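Side-chain contacts in rutinosidase (Aspergillus niger, PDB 6I1A), which is a secreted family 5 glycoside hydrolase that cleaves beta-glycosidic bonds, probably releasing the disaccharide rutinose from flavonoid glycosides such as rutin: residues I15-F20 and F331-S336; V90-T95 and D264-Y269; D135-P140 and L146-A151; G153-F158 and N198-V203. All coordinates share one frame; numbering follows the deposited sequence.

Interaction 1 of 4, residues I15-F20 and F331-S336; sequences IDWRTF and FSQGSS. With EDO (1,2-ethanediol), chain J.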
# COMPACT_ATOMS: atom_id res chain seq x y z
N ILE A 15 -10.17 32.72 -2.58
CA ILE A 15 -10.07 31.64 -3.58
C ILE A 15 -11.08 30.55 -3.31
O ILE A 15 -11.48 30.29 -2.12
CB ILE A 15 -8.63 31.12 -3.71
CG1 ILE A 15 -8.24 30.24 -2.54
CG2 ILE A 15 -7.65 32.29 -3.92
CD1 ILE A 15 -7.03 29.35 -2.90
N ASP A 16 -11.49 29.91 -4.39
CA ASP A 16 -12.31 28.71 -4.38
C ASP A 16 -11.39 27.56 -4.75
O ASP A 16 -10.96 27.49 -5.87
CB ASP A 16 -13.47 28.82 -5.37
CG ASP A 16 -14.38 27.64 -5.33
OD1 ASP A 16 -14.08 26.62 -4.74
OD2 ASP A 16 -15.48 27.76 -5.93
N TRP A 17 -11.03 26.74 -3.77
CA TRP A 17 -10.10 25.63 -4.06
C TRP A 17 -10.66 24.68 -5.11
O TRP A 17 -9.93 23.79 -5.58
CB TRP A 17 -9.74 24.89 -2.77
CG TRP A 17 -8.56 25.49 -2.08
CD1 TRP A 17 -8.54 26.29 -0.96
CD2 TRP A 17 -7.18 25.32 -2.45
NE1 TRP A 17 -7.27 26.67 -0.65
CE2 TRP A 17 -6.40 26.04 -1.52
CE3 TRP A 17 -6.50 24.63 -3.48
CZ2 TRP A 17 -5.01 26.14 -1.60
CZ3 TRP A 17 -5.12 24.70 -3.55
CH2 TRP A 17 -4.38 25.40 -2.58
N ARG A 18 -11.97 24.71 -5.42
CA ARG A 18 -12.52 23.85 -6.48
C ARG A 18 -12.05 24.30 -7.86
O ARG A 18 -12.09 23.47 -8.79
CB ARG A 18 -14.06 23.79 -6.39
CG ARG A 18 -14.55 23.00 -5.19
CD ARG A 18 -16.07 23.12 -4.99
NE ARG A 18 -16.52 22.55 -3.71
CZ ARG A 18 -16.53 21.28 -3.49
NH1 ARG A 18 -16.22 20.42 -4.45
NH2 ARG A 18 -16.92 20.80 -2.31
N THR A 19 -11.74 25.56 -8.02
CA THR A 19 -11.34 26.09 -9.35
C THR A 19 -9.87 26.51 -9.36
O THR A 19 -9.28 26.60 -10.46
CB THR A 19 -12.28 27.22 -9.76
OG1 THR A 19 -12.20 28.32 -8.87
CG2 THR A 19 -13.69 26.71 -9.85
N PHE A 20 -9.30 26.85 -8.22
CA PHE A 20 -7.90 27.36 -8.13
C PHE A 20 -6.95 26.22 -8.48
O PHE A 20 -7.07 25.10 -7.99
CB PHE A 20 -7.67 27.90 -6.73
CG PHE A 20 -6.28 28.40 -6.49
CD1 PHE A 20 -5.91 29.66 -6.88
CD2 PHE A 20 -5.33 27.57 -5.91
CE1 PHE A 20 -4.60 30.12 -6.70
CE2 PHE A 20 -4.04 28.04 -5.70
CZ PHE A 20 -3.68 29.31 -6.09
N PHE A 331 -5.16 15.88 -11.99
CA PHE A 331 -6.10 15.06 -11.19
C PHE A 331 -6.41 15.73 -9.85
O PHE A 331 -7.30 15.17 -9.12
CB PHE A 331 -5.54 13.68 -10.98
CG PHE A 331 -5.41 12.93 -12.28
CD1 PHE A 331 -6.53 12.58 -13.00
CD2 PHE A 331 -4.17 12.57 -12.75
CE1 PHE A 331 -6.39 11.95 -14.23
CE2 PHE A 331 -4.04 11.93 -13.96
CZ PHE A 331 -5.15 11.60 -14.67
N SER A 332 -5.79 16.84 -9.54
CA SER A 332 -6.08 17.58 -8.30
C SER A 332 -5.82 19.05 -8.57
O SER A 332 -5.72 19.47 -9.76
CB SER A 332 -5.31 16.96 -7.14
OG SER A 332 -3.97 16.60 -7.42
N GLN A 333 -5.67 19.89 -7.56
CA GLN A 333 -5.54 21.34 -7.78
C GLN A 333 -4.09 21.84 -7.86
O GLN A 333 -3.88 23.00 -7.72
CB GLN A 333 -6.31 22.12 -6.71
CG GLN A 333 -7.74 21.65 -6.50
CD GLN A 333 -8.55 21.67 -7.77
OE1 GLN A 333 -8.59 22.71 -8.46
NE2 GLN A 333 -9.19 20.58 -8.05
N GLY A 334 -3.15 20.95 -7.94
CA GLY A 334 -1.74 21.32 -7.94
C GLY A 334 -1.02 20.68 -6.78
O GLY A 334 -1.50 19.71 -6.19
N SER A 335 0.14 21.21 -6.48
CA SER A 335 1.04 20.58 -5.52
C SER A 335 2.02 21.61 -4.98
O SER A 335 2.26 22.64 -5.61
CB SER A 335 1.75 19.39 -6.13
OG SER A 335 2.55 19.82 -7.25
N SER A 336 2.66 21.24 -3.88
CA SER A 336 3.78 22.01 -3.34
C SER A 336 4.91 21.08 -2.96
O SER A 336 4.75 20.16 -2.16
CB SER A 336 3.43 22.96 -2.18
OG SER A 336 2.65 22.37 -1.18
C1 EDO J . -13.58 24.62 -1.28
O1 EDO J . -14.14 23.41 -0.96
C2 EDO J . -14.64 25.68 -1.55
O2 EDO J . -15.46 25.41 -2.70
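The carbonyl O of Asp16 accepts two backbone hydrogen bonds, from Thr19 N and from Phe20 N at 2.9 Å, and the tight turn they close brings Trp17 and Phe20 against Gln333. A second brace comes from the Asp16 side chain: Arg18 N donates to Asp16 OD1 at 2.9 Å, meeting it from 47° above the carboxylate plane; this is an Asx turn. The same OD1 also accepts a hydrogen bond from O2 of a bound ethanediol.

Across the gap, Gln333 does nearly all the touching. Its CG stands beside its own backbone N (chi1 -49°) and the chain bends again at the next bond, which folds it back against the turn. Its CB packs against Phe20 O at 3.3 Å, while CG meets Trp17 O at 3.2 Å. CB also lies at the edge of the indole, 4.1 Å from Trp17 CE3. The indole is covered on one face by Ile15 CD1, 3.5 Å above the plane, and by Phe20 CD2.

Trp17 lies at what is probably the N-terminal end of the barrel: NE1 bonds to Thr188 OG1, and Phe300 meets the indole edge-to-face. Arg18 turns away from Gln333, its NH2 bonded to the carbonyls of Lys296 and Ala257. Gln333 itself pairs through its backbone with Gly22 and Val299, just before strand 334-337. Aliphatic CB and CG of Gln333 thus lie beside the carbonyl oxygens of Phe20 and Trp17, and no ion pair spans the contact between the N-terminal turn and the barrel.

Interaction 2 of 4, residues V90-T95 and D264-Y269; sequences VLRIPT and DTHHYY. With EDO (1,2-ethanediol), chain H.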
# COMPACT_ATOMS: atom_id res chain seq x y z
N VAL A 90 2.35 29.42 -5.08
CA VAL A 90 1.82 29.05 -3.74
C VAL A 90 2.99 28.78 -2.82
O VAL A 90 3.96 28.10 -3.26
CB VAL A 90 0.96 27.79 -3.84
CG1 VAL A 90 0.48 27.33 -2.48
CG2 VAL A 90 -0.20 28.01 -4.78
N LEU A 91 2.93 29.27 -1.60
CA LEU A 91 3.91 28.97 -0.56
C LEU A 91 3.22 28.23 0.56
O LEU A 91 2.27 28.79 1.14
CB LEU A 91 4.61 30.22 -0.02
CG LEU A 91 5.33 31.10 -1.04
CD1 LEU A 91 5.81 32.40 -0.42
CD2 LEU A 91 6.47 30.36 -1.69
N ARG A 92 3.64 27.03 0.86
CA ARG A 92 3.17 26.33 2.07
C ARG A 92 4.22 26.53 3.12
O ARG A 92 5.44 26.27 2.88
CB ARG A 92 2.96 24.85 1.80
CG ARG A 92 2.54 24.08 3.04
CD ARG A 92 1.98 22.72 2.72
NE ARG A 92 1.51 21.91 3.83
CZ ARG A 92 2.20 21.00 4.51
NH1 ARG A 92 3.50 20.77 4.26
NH2 ARG A 92 1.56 20.26 5.41
N ILE A 93 3.85 27.05 4.29
CA ILE A 93 4.78 27.47 5.34
C ILE A 93 4.55 26.69 6.62
O ILE A 93 3.64 27.04 7.42
CB ILE A 93 4.77 29.00 5.57
CG1 ILE A 93 4.83 29.79 4.27
CG2 ILE A 93 5.89 29.32 6.52
CD1 ILE A 93 4.86 31.28 4.41
N PRO A 94 5.32 25.62 6.87
CA PRO A 94 5.24 24.86 8.11
C PRO A 94 5.78 25.70 9.27
O PRO A 94 6.86 26.29 9.18
CB PRO A 94 6.12 23.63 7.86
CG PRO A 94 6.14 23.52 6.37
CD PRO A 94 6.18 24.95 5.87
N THR A 95 5.00 25.74 10.35
CA THR A 95 5.38 26.43 11.59
C THR A 95 5.27 25.45 12.75
O THR A 95 4.45 24.49 12.71
CB THR A 95 4.50 27.65 11.82
OG1 THR A 95 3.12 27.31 12.09
CG2 THR A 95 4.51 28.63 10.67
N ASP A 264 -5.27 18.06 1.94
CA ASP A 264 -3.81 18.09 1.65
C ASP A 264 -3.32 16.66 1.68
O ASP A 264 -3.32 16.00 2.75
CB ASP A 264 -3.09 18.89 2.71
CG ASP A 264 -1.58 18.85 2.62
OD1 ASP A 264 -1.09 18.30 1.61
OD2 ASP A 264 -0.85 19.40 3.51
N THR A 265 -2.96 16.11 0.53
CA THR A 265 -2.36 14.78 0.45
C THR A 265 -0.84 14.85 0.34
O THR A 265 -0.33 15.81 -0.26
CB THR A 265 -2.94 13.97 -0.72
OG1 THR A 265 -2.75 14.74 -1.91
CG2 THR A 265 -4.39 13.61 -0.49
N HIS A 266 -0.17 13.93 0.99
CA HIS A 266 1.31 13.91 0.98
C HIS A 266 1.74 12.62 0.31
O HIS A 266 1.36 11.55 0.77
CB HIS A 266 1.88 13.95 2.40
CG HIS A 266 1.65 15.24 3.09
ND1 HIS A 266 2.12 15.49 4.38
CD2 HIS A 266 1.03 16.37 2.69
CE1 HIS A 266 1.77 16.72 4.73
NE2 HIS A 266 1.07 17.30 3.72
N HIS A 267 2.49 12.70 -0.78
CA HIS A 267 2.90 11.50 -1.55
C HIS A 267 4.42 11.45 -1.68
O HIS A 267 5.00 12.33 -2.34
CB HIS A 267 2.26 11.54 -2.97
CG HIS A 267 0.78 11.47 -2.96
ND1 HIS A 267 0.09 10.53 -2.25
CD2 HIS A 267 -0.13 12.28 -3.57
CE1 HIS A 267 -1.22 10.74 -2.46
NE2 HIS A 267 -1.39 11.81 -3.25
N TYR A 268 5.00 10.42 -1.09
CA TYR A 268 6.44 10.19 -1.11
C TYR A 268 6.74 8.78 -1.57
O TYR A 268 5.89 7.88 -1.55
CB TYR A 268 7.02 10.45 0.29
CG TYR A 268 7.05 11.90 0.69
CD1 TYR A 268 7.96 12.76 0.12
CD2 TYR A 268 6.16 12.41 1.64
CE1 TYR A 268 8.07 14.08 0.52
CE2 TYR A 268 6.30 13.73 2.06
CZ TYR A 268 7.23 14.55 1.49
OH TYR A 268 7.41 15.84 1.99
N TYR A 269 7.98 8.60 -1.99
CA TYR A 269 8.43 7.36 -2.70
C TYR A 269 9.74 6.82 -2.19
O TYR A 269 10.23 5.86 -2.78
CB TYR A 269 8.50 7.64 -4.20
CG TYR A 269 7.23 8.24 -4.70
CD1 TYR A 269 6.09 7.48 -4.99
CD2 TYR A 269 7.14 9.60 -4.90
CE1 TYR A 269 4.89 8.07 -5.35
CE2 TYR A 269 5.95 10.20 -5.26
CZ TYR A 269 4.81 9.45 -5.48
OH TYR A 269 3.62 10.01 -5.81
C1 EDO H . -7.02 12.80 2.99
O1 EDO H . -7.00 11.69 3.83
C2 EDO H . -5.66 13.39 2.97
O2 EDO H . -5.68 14.65 3.44
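Inside the (beta/alpha)8 barrel of this family 5 hydrolase, strand 90-95 and the 264-269 part of strand 261-269 bring the side chains of Arg92, Asp264 and His266 together in the core. Arg92 holds CG anti to its own nitrogen (chi1 177°) and runs extended as far as NE, long enough to span the gap: the CA atoms of Arg92 and Asp264 are 10.8 Å apart. Its NH2 forms a salt bridge with Asp264 OD2 at 3.2 Å. Guanidinium and carboxylate come from opposite directions with their planes steeply inclined, and Arg92 NE lies 3.5 Å from that same OD2.

His266 lies crosswise to the arginine. Its NE2 sits over one face of the guanidinium, 3.4 Å from Arg92 NH2, at an angle too poor for a hydrogen bond. The real bond of His266 NE2 goes to Asp264 OD2, 2.9 Å long at 151°, and approaches from 45° above the carboxylate plane. His266 ND1 bonds to Glu194.

Around the guanidinium, Glu190 pairs with NE, Glu303 with NH1, and Asn26 and Asn193 add further bonds. One aspartate oxygen therefore serves both arginine and histidine, and the surrounding carboxylates probably offset the buried positive charge while fixing the guanidinium's rotation.

Interaction 3 of 4, residues D135-P140 and L146-A151; sequences DTHSLP and LTIGEA. With EDO (1,2-ethanediol), chain I; EDO (1,2-ethanediol), chain V.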
# COMPACT_ATOMS: atom_id res chain seq x y z
N ASP A 135 0.64 26.40 7.93
CA ASP A 135 0.50 25.06 8.49
C ASP A 135 1.02 25.04 9.92
O ASP A 135 2.20 25.36 10.16
CB ASP A 135 1.28 24.13 7.55
CG ASP A 135 1.75 22.84 8.16
OD1 ASP A 135 1.08 22.22 9.01
OD2 ASP A 135 2.83 22.39 7.67
N THR A 136 0.19 24.63 10.87
CA THR A 136 0.63 24.35 12.24
C THR A 136 1.14 22.91 12.28
O THR A 136 0.31 21.98 12.47
CB THR A 136 -0.44 24.70 13.28
OG1 THR A 136 -1.64 24.02 12.96
CG2 THR A 136 -0.73 26.18 13.22
N HIS A 137 2.43 22.74 11.98
CA HIS A 137 3.02 21.42 11.70
C HIS A 137 3.04 20.54 12.93
O HIS A 137 2.84 19.31 12.81
CB HIS A 137 4.44 21.67 11.16
CG HIS A 137 4.91 20.71 10.12
ND1 HIS A 137 4.25 20.58 8.94
CD2 HIS A 137 6.07 20.00 10.04
CE1 HIS A 137 4.96 19.76 8.18
NE2 HIS A 137 6.06 19.38 8.81
N SER A 138 3.24 21.15 14.10
CA SER A 138 3.13 20.49 15.40
C SER A 138 1.96 21.08 16.18
O SER A 138 1.62 22.25 15.96
CB SER A 138 4.41 20.64 16.22
OG SER A 138 4.93 21.96 16.15
N LEU A 139 1.44 20.30 17.11
CA LEU A 139 0.43 20.81 18.09
C LEU A 139 0.87 20.33 19.47
O LEU A 139 1.61 19.36 19.63
CB LEU A 139 -0.97 20.29 17.79
CG LEU A 139 -1.58 20.77 16.47
CD1 LEU A 139 -2.90 20.06 16.22
CD2 LEU A 139 -1.73 22.30 16.47
N PRO A 140 0.43 21.07 20.53
CA PRO A 140 0.80 20.73 21.89
C PRO A 140 0.54 19.27 22.23
O PRO A 140 -0.52 18.72 21.95
CB PRO A 140 -0.06 21.71 22.73
CG PRO A 140 -0.20 22.92 21.81
CD PRO A 140 -0.37 22.30 20.44
N LEU A 146 6.84 12.04 16.23
CA LEU A 146 7.98 12.45 15.42
C LEU A 146 8.33 13.89 15.77
O LEU A 146 7.45 14.64 16.28
CB LEU A 146 7.71 12.36 13.92
CG LEU A 146 7.39 10.95 13.44
CD1 LEU A 146 6.81 11.01 12.05
CD2 LEU A 146 8.63 10.02 13.51
N THR A 147 9.55 14.33 15.39
CA THR A 147 9.94 15.74 15.65
C THR A 147 8.91 16.71 15.04
O THR A 147 8.58 17.75 15.66
CB THR A 147 11.34 16.04 15.05
OG1 THR A 147 11.70 17.40 15.36
CG2 THR A 147 11.44 15.75 13.58
N ILE A 148 8.39 16.39 13.87
CA ILE A 148 7.52 17.32 13.14
C ILE A 148 6.20 17.52 13.92
O ILE A 148 5.61 18.61 13.79
CB ILE A 148 7.24 16.86 11.72
CG1 ILE A 148 6.74 15.43 11.65
CG2 ILE A 148 8.52 17.02 10.89
CD1 ILE A 148 6.12 15.03 10.29
N GLY A 149 5.75 16.56 14.73
CA GLY A 149 4.48 16.63 15.44
C GLY A 149 4.60 17.37 16.77
O GLY A 149 3.53 17.70 17.33
N GLU A 150 5.82 17.52 17.28
CA GLU A 150 6.20 18.28 18.51
C GLU A 150 7.61 17.79 18.90
O GLU A 150 8.49 18.61 19.19
CB GLU A 150 5.29 18.04 19.72
CG GLU A 150 5.86 18.72 20.98
CD GLU A 150 4.92 18.61 22.16
OE1 GLU A 150 4.73 17.54 22.77
OE2 GLU A 150 4.30 19.67 22.49
N ALA A 151 7.79 16.49 19.04
CA ALA A 151 9.04 15.86 19.51
C ALA A 151 8.97 14.35 19.31
O ALA A 151 7.89 13.74 19.34
CB ALA A 151 9.28 16.15 20.97
C1 EDO I . 12.44 11.98 14.31
O1 EDO I . 11.43 12.26 15.23
C2 EDO I . 12.73 10.56 14.31
O2 EDO I . 13.36 10.12 15.51
C1 EDO V . 3.43 21.19 25.18
O1 EDO V . 2.49 21.57 26.23
C2 EDO V . 4.47 20.12 25.50
O2 EDO V . 4.05 18.71 25.41
O HOH W 1 6.83 21.23 14.16
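Ser138 and Gly149 pack closely, the nearest CA pair of the contact at 4.1 Å. Ser138 CB sits 3.3 Å from Gly149 O, and this same carbonyl takes a weak hydrogen bond from Leu139 N, also 3.3 Å. Beside it the His137 ring lies obliquely against the branched carbon of Ile148, with His137 CD2 3.7 Å from Ile148 CB. That imidazole is steadied from its own segment: His137 ND1 bonds to Asp135 OD2 at 2.6 Å, on the syn side of the carboxylate.

The looser side is hydrated. A water bridges Ser138 OG at 2.8 Å and Ile148 O at 2.9 Å, donating to the carbonyl, where side chain and backbone do not meet directly.

Glu150 forms a separate, buried part. Extended through chi1 (173°) and chi2 (174°), it lays its carboxylate by Pro140, with OE2 3.7 Å from Pro140 CA. OE2 bonds to Tyr97 OH and Gly141 N, while OE1 bonds to His154 ND1 and accepts a hydrogen bond from a bound ethanediol.

The contact folds the loop that follows strand 131-136 back on the strand's end. Helix 161-179 backs it through Ser167, which touches Leu139 and Pro140; helix 52-59 offers Trp53 to Glu150 and Ala151, and strand 90-95 lays Pro94 against His137.

Interaction 4 of 4, residues G153-F158 and N198-V203; sequences GHWYWF and NNTNMV. With NAG (2-acetamido-2-deoxy-beta-D-glucopyranose), chain F; NAG (2-acetamido-2-deoxy-beta-D-glucopyranose), chain D; NAG (2-acetamido-2-deoxy-beta-D-glucopyranose), chain B; EDO (1,2-ethanediol), chain O.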
# COMPACT_ATOMS: atom_id res chain seq x y z
N GLY A 153 8.75 10.68 20.10
CA GLY A 153 8.12 9.94 21.18
C GLY A 153 6.92 10.63 21.79
O GLY A 153 6.34 10.04 22.71
N HIS A 154 6.43 11.77 21.26
CA HIS A 154 5.27 12.49 21.82
C HIS A 154 4.00 12.21 21.02
O HIS A 154 3.91 12.67 19.87
CB HIS A 154 5.49 13.99 21.90
CG HIS A 154 6.56 14.45 22.85
ND1 HIS A 154 6.56 15.76 23.32
CD2 HIS A 154 7.63 13.84 23.37
CE1 HIS A 154 7.64 15.92 24.06
NE2 HIS A 154 8.32 14.78 24.16
N TRP A 155 3.06 11.53 21.63
CA TRP A 155 1.70 11.28 21.09
C TRP A 155 0.62 11.76 22.07
O TRP A 155 -0.51 11.37 21.95
CB TRP A 155 1.50 9.80 20.77
CG TRP A 155 2.19 9.20 19.59
CD1 TRP A 155 1.67 9.15 18.32
CD2 TRP A 155 3.42 8.48 19.58
NE1 TRP A 155 2.51 8.42 17.54
CE2 TRP A 155 3.59 8.00 18.26
CE3 TRP A 155 4.40 8.17 20.54
CZ2 TRP A 155 4.68 7.22 17.85
CZ3 TRP A 155 5.45 7.37 20.15
CH2 TRP A 155 5.60 6.92 18.83
N TYR A 156 1.03 12.65 22.99
CA TYR A 156 0.14 13.03 24.09
C TYR A 156 -1.06 13.85 23.64
O TYR A 156 -2.06 13.95 24.41
CB TYR A 156 0.92 13.83 25.16
CG TYR A 156 2.16 13.12 25.70
CD1 TYR A 156 2.00 12.05 26.59
CD2 TYR A 156 3.44 13.43 25.31
CE1 TYR A 156 3.12 11.39 27.12
CE2 TYR A 156 4.56 12.78 25.83
CZ TYR A 156 4.37 11.74 26.70
OH TYR A 156 5.49 11.06 27.18
N TRP A 157 -1.04 14.45 22.47
CA TRP A 157 -2.16 15.27 21.98
C TRP A 157 -3.48 14.49 21.94
O TRP A 157 -4.55 15.03 22.24
CB TRP A 157 -1.81 15.80 20.61
CG TRP A 157 -2.85 16.64 19.94
CD1 TRP A 157 -2.98 17.99 20.07
CD2 TRP A 157 -3.79 16.22 18.95
NE1 TRP A 157 -3.99 18.43 19.26
CE2 TRP A 157 -4.48 17.38 18.52
CE3 TRP A 157 -4.10 15.01 18.34
CZ2 TRP A 157 -5.51 17.36 17.58
CZ3 TRP A 157 -5.08 15.00 17.36
CH2 TRP A 157 -5.74 16.15 16.95
N PHE A 158 -3.43 13.22 21.51
CA PHE A 158 -4.64 12.43 21.33
C PHE A 158 -5.43 12.29 22.64
O PHE A 158 -4.84 11.92 23.68
CB PHE A 158 -4.33 11.03 20.78
CG PHE A 158 -3.87 11.07 19.35
CD1 PHE A 158 -4.81 11.01 18.33
CD2 PHE A 158 -2.53 11.09 19.04
CE1 PHE A 158 -4.41 11.13 17.01
CE2 PHE A 158 -2.13 11.14 17.70
CZ PHE A 158 -3.08 11.14 16.71
N ASN A 198 -0.60 5.20 15.44
CA ASN A 198 -0.29 3.75 15.35
C ASN A 198 1.04 3.53 14.68
O ASN A 198 1.25 2.43 14.09
CB ASN A 198 -1.38 3.00 14.64
CG ASN A 198 -1.26 1.51 14.82
OD1 ASN A 198 -0.92 1.04 15.91
ND2 ASN A 198 -1.50 0.75 13.73
N ASN A 199 1.98 4.45 14.80
CA ASN A 199 3.29 4.40 14.10
C ASN A 199 4.46 4.12 15.06
O ASN A 199 5.59 4.50 14.72
CB ASN A 199 3.49 5.66 13.27
CG ASN A 199 3.54 6.93 14.11
OD1 ASN A 199 2.64 7.09 14.93
ND2 ASN A 199 4.53 7.75 13.88
N THR A 200 4.24 3.37 16.13
CA THR A 200 5.41 2.96 16.95
C THR A 200 6.33 2.07 16.11
O THR A 200 7.55 2.22 16.26
CB THR A 200 5.01 2.26 18.23
OG1 THR A 200 4.24 1.13 17.90
CG2 THR A 200 4.16 3.13 19.11
N ASN A 201 5.77 1.30 15.19
CA ASN A 201 6.57 0.62 14.14
C ASN A 201 6.39 1.47 12.88
O ASN A 201 5.27 1.59 12.37
CB ASN A 201 6.10 -0.83 13.95
CG ASN A 201 7.02 -1.54 12.99
OD1 ASN A 201 7.61 -0.96 12.07
ND2 ASN A 201 7.11 -2.85 13.16
N MET A 202 7.45 2.16 12.49
CA MET A 202 7.37 3.14 11.39
C MET A 202 7.15 2.50 10.02
O MET A 202 6.93 3.25 9.04
CB MET A 202 8.59 4.06 11.38
CG MET A 202 8.49 5.11 12.51
SD MET A 202 7.26 6.41 12.11
CE MET A 202 8.11 7.35 10.84
N VAL A 203 7.09 1.17 9.91
CA VAL A 203 6.74 0.56 8.62
C VAL A 203 5.36 0.99 8.16
O VAL A 203 5.10 1.01 6.93
CB VAL A 203 6.88 -0.96 8.69
CG1 VAL A 203 5.79 -1.64 9.52
CG2 VAL A 203 6.96 -1.50 7.29
C1 NAG F . -1.35 -0.69 13.82
C2 NAG F . -2.45 -1.42 13.04
C3 NAG F . -2.09 -2.95 13.02
C4 NAG F . -0.70 -3.17 12.48
C5 NAG F . 0.29 -2.42 13.34
C6 NAG F . 1.70 -2.57 12.86
C7 NAG F . -4.66 -0.41 13.06
C8 NAG F . -6.01 -0.36 13.76
N2 NAG F . -3.75 -1.18 13.61
O3 NAG F . -3.02 -3.60 12.13
O4 NAG F . -0.37 -4.59 12.66
O5 NAG F . -0.08 -1.00 13.26
O6 NAG F . 2.66 -2.06 13.79
O7 NAG F . -4.43 0.29 12.06
C1 NAG D . -2.67 15.95 28.90
C2 NAG D . -3.14 15.91 30.35
C3 NAG D . -2.09 16.66 31.17
C4 NAG D . -0.74 16.04 30.95
C5 NAG D . -0.30 16.04 29.48
C6 NAG D . 0.97 15.23 29.22
C7 NAG D . -5.52 15.85 30.82
C8 NAG D . -6.73 16.70 30.91
N2 NAG D . -4.43 16.51 30.50
O3 NAG D . -2.39 16.45 32.59
O4 NAG D . 0.28 16.83 31.63
O5 NAG D . -1.36 15.41 28.74
O6 NAG D . 1.38 15.56 27.88
O7 NAG D . -5.49 14.63 31.04
C1 NAG B . 10.93 -6.02 6.04
C2 NAG B . 11.19 -4.76 5.25
C3 NAG B . 11.34 -3.54 6.22
C4 NAG B . 10.17 -3.48 7.13
C5 NAG B . 9.95 -4.77 7.85
C6 NAG B . 8.72 -4.73 8.66
C7 NAG B . 12.37 -5.08 3.12
C8 NAG B . 13.63 -5.08 2.34
N2 NAG B . 12.41 -4.89 4.45
O3 NAG B . 11.43 -2.35 5.40
O4 NAG B . 10.34 -2.43 8.15
O5 NAG B . 9.77 -5.83 6.82
O6 NAG B . 8.64 -5.86 9.57
O7 NAG B . 11.29 -5.15 2.53
C1 EDO O . 9.15 7.64 16.77
O1 EDO O . 10.27 6.82 16.41
C2 EDO O . 7.99 7.08 16.04
O2 EDO O . 7.82 5.67 16.18
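Trp155 and Asn199 are brought together by their first torsions: the indole swings out beside its backbone N (chi1 -72°), and the Asn199 amide stands between its own N and carbonyl carbon (chi1 63°), its oxygen turned to the ring. The two belong to long loops on the C-terminal side of the TIM barrel, one following strand 131-136 and the other strand 187-190.

Trp155 NE1 donates to Asn199 OD1 at 2.9 Å with an N-H...O angle of 151°. The oxygen lies close to the indole plane, so the ring presents its N-H edge, whereas the donor is tilted from the amide's carbonyl plane and the two flat groups are steeply inclined. Further round the indole, Thr200 CG2 comes obliquely to Trp155 CH2 at 4.1 Å. A bound ethanediol sits at the ring edge too, its O2 bonded to Asn199 O.

The other end of the amide is occupied as well. Asn199 ND2 bonds to Asn144 O and makes a weak bond of 3.5 Å to Met202 SD, so both ends of the group are held and its rotation is fixed. Two residues on, Asn201 OD1 accepts Val203 N at 3.1 Å in an Asx turn, and Asn201 packs against Asn201 of the second subunit in the crystal assembly. Leu209 of that subunit also touches Val203.

The loop is glycosylated: Asn198, whose side chain points away from Trp155, carries an N-acetylglucosamine through a covalent bond of 1.5 Å from its ND2 to sugar C1.

Overall arrangement
Interaction 1 lies at the barrel's probable N-terminal end, and interaction 2 about 4 Å from the chain's centre. Interaction 3 is at the end of strand 131-136 and its following loop, interaction 4 between the loops after strands 131-136 and 187-190. Successive contacts touch, while the centres of interaction 1 and interaction 4 are about 31 Å apart. Strands 90-95 and 131-136 are sheet neighbours, linking interactions 2 and 3; strand 334-337 is at the edge of that five-stranded sheet and pairs on with strand 299-308. Interaction 1 joins segments 311 residues apart; interaction 2 falls between them, and 3 and 4 follow in series within it. Together they join N-terminal turn, charged core and glycosylated loops in one barrel domain.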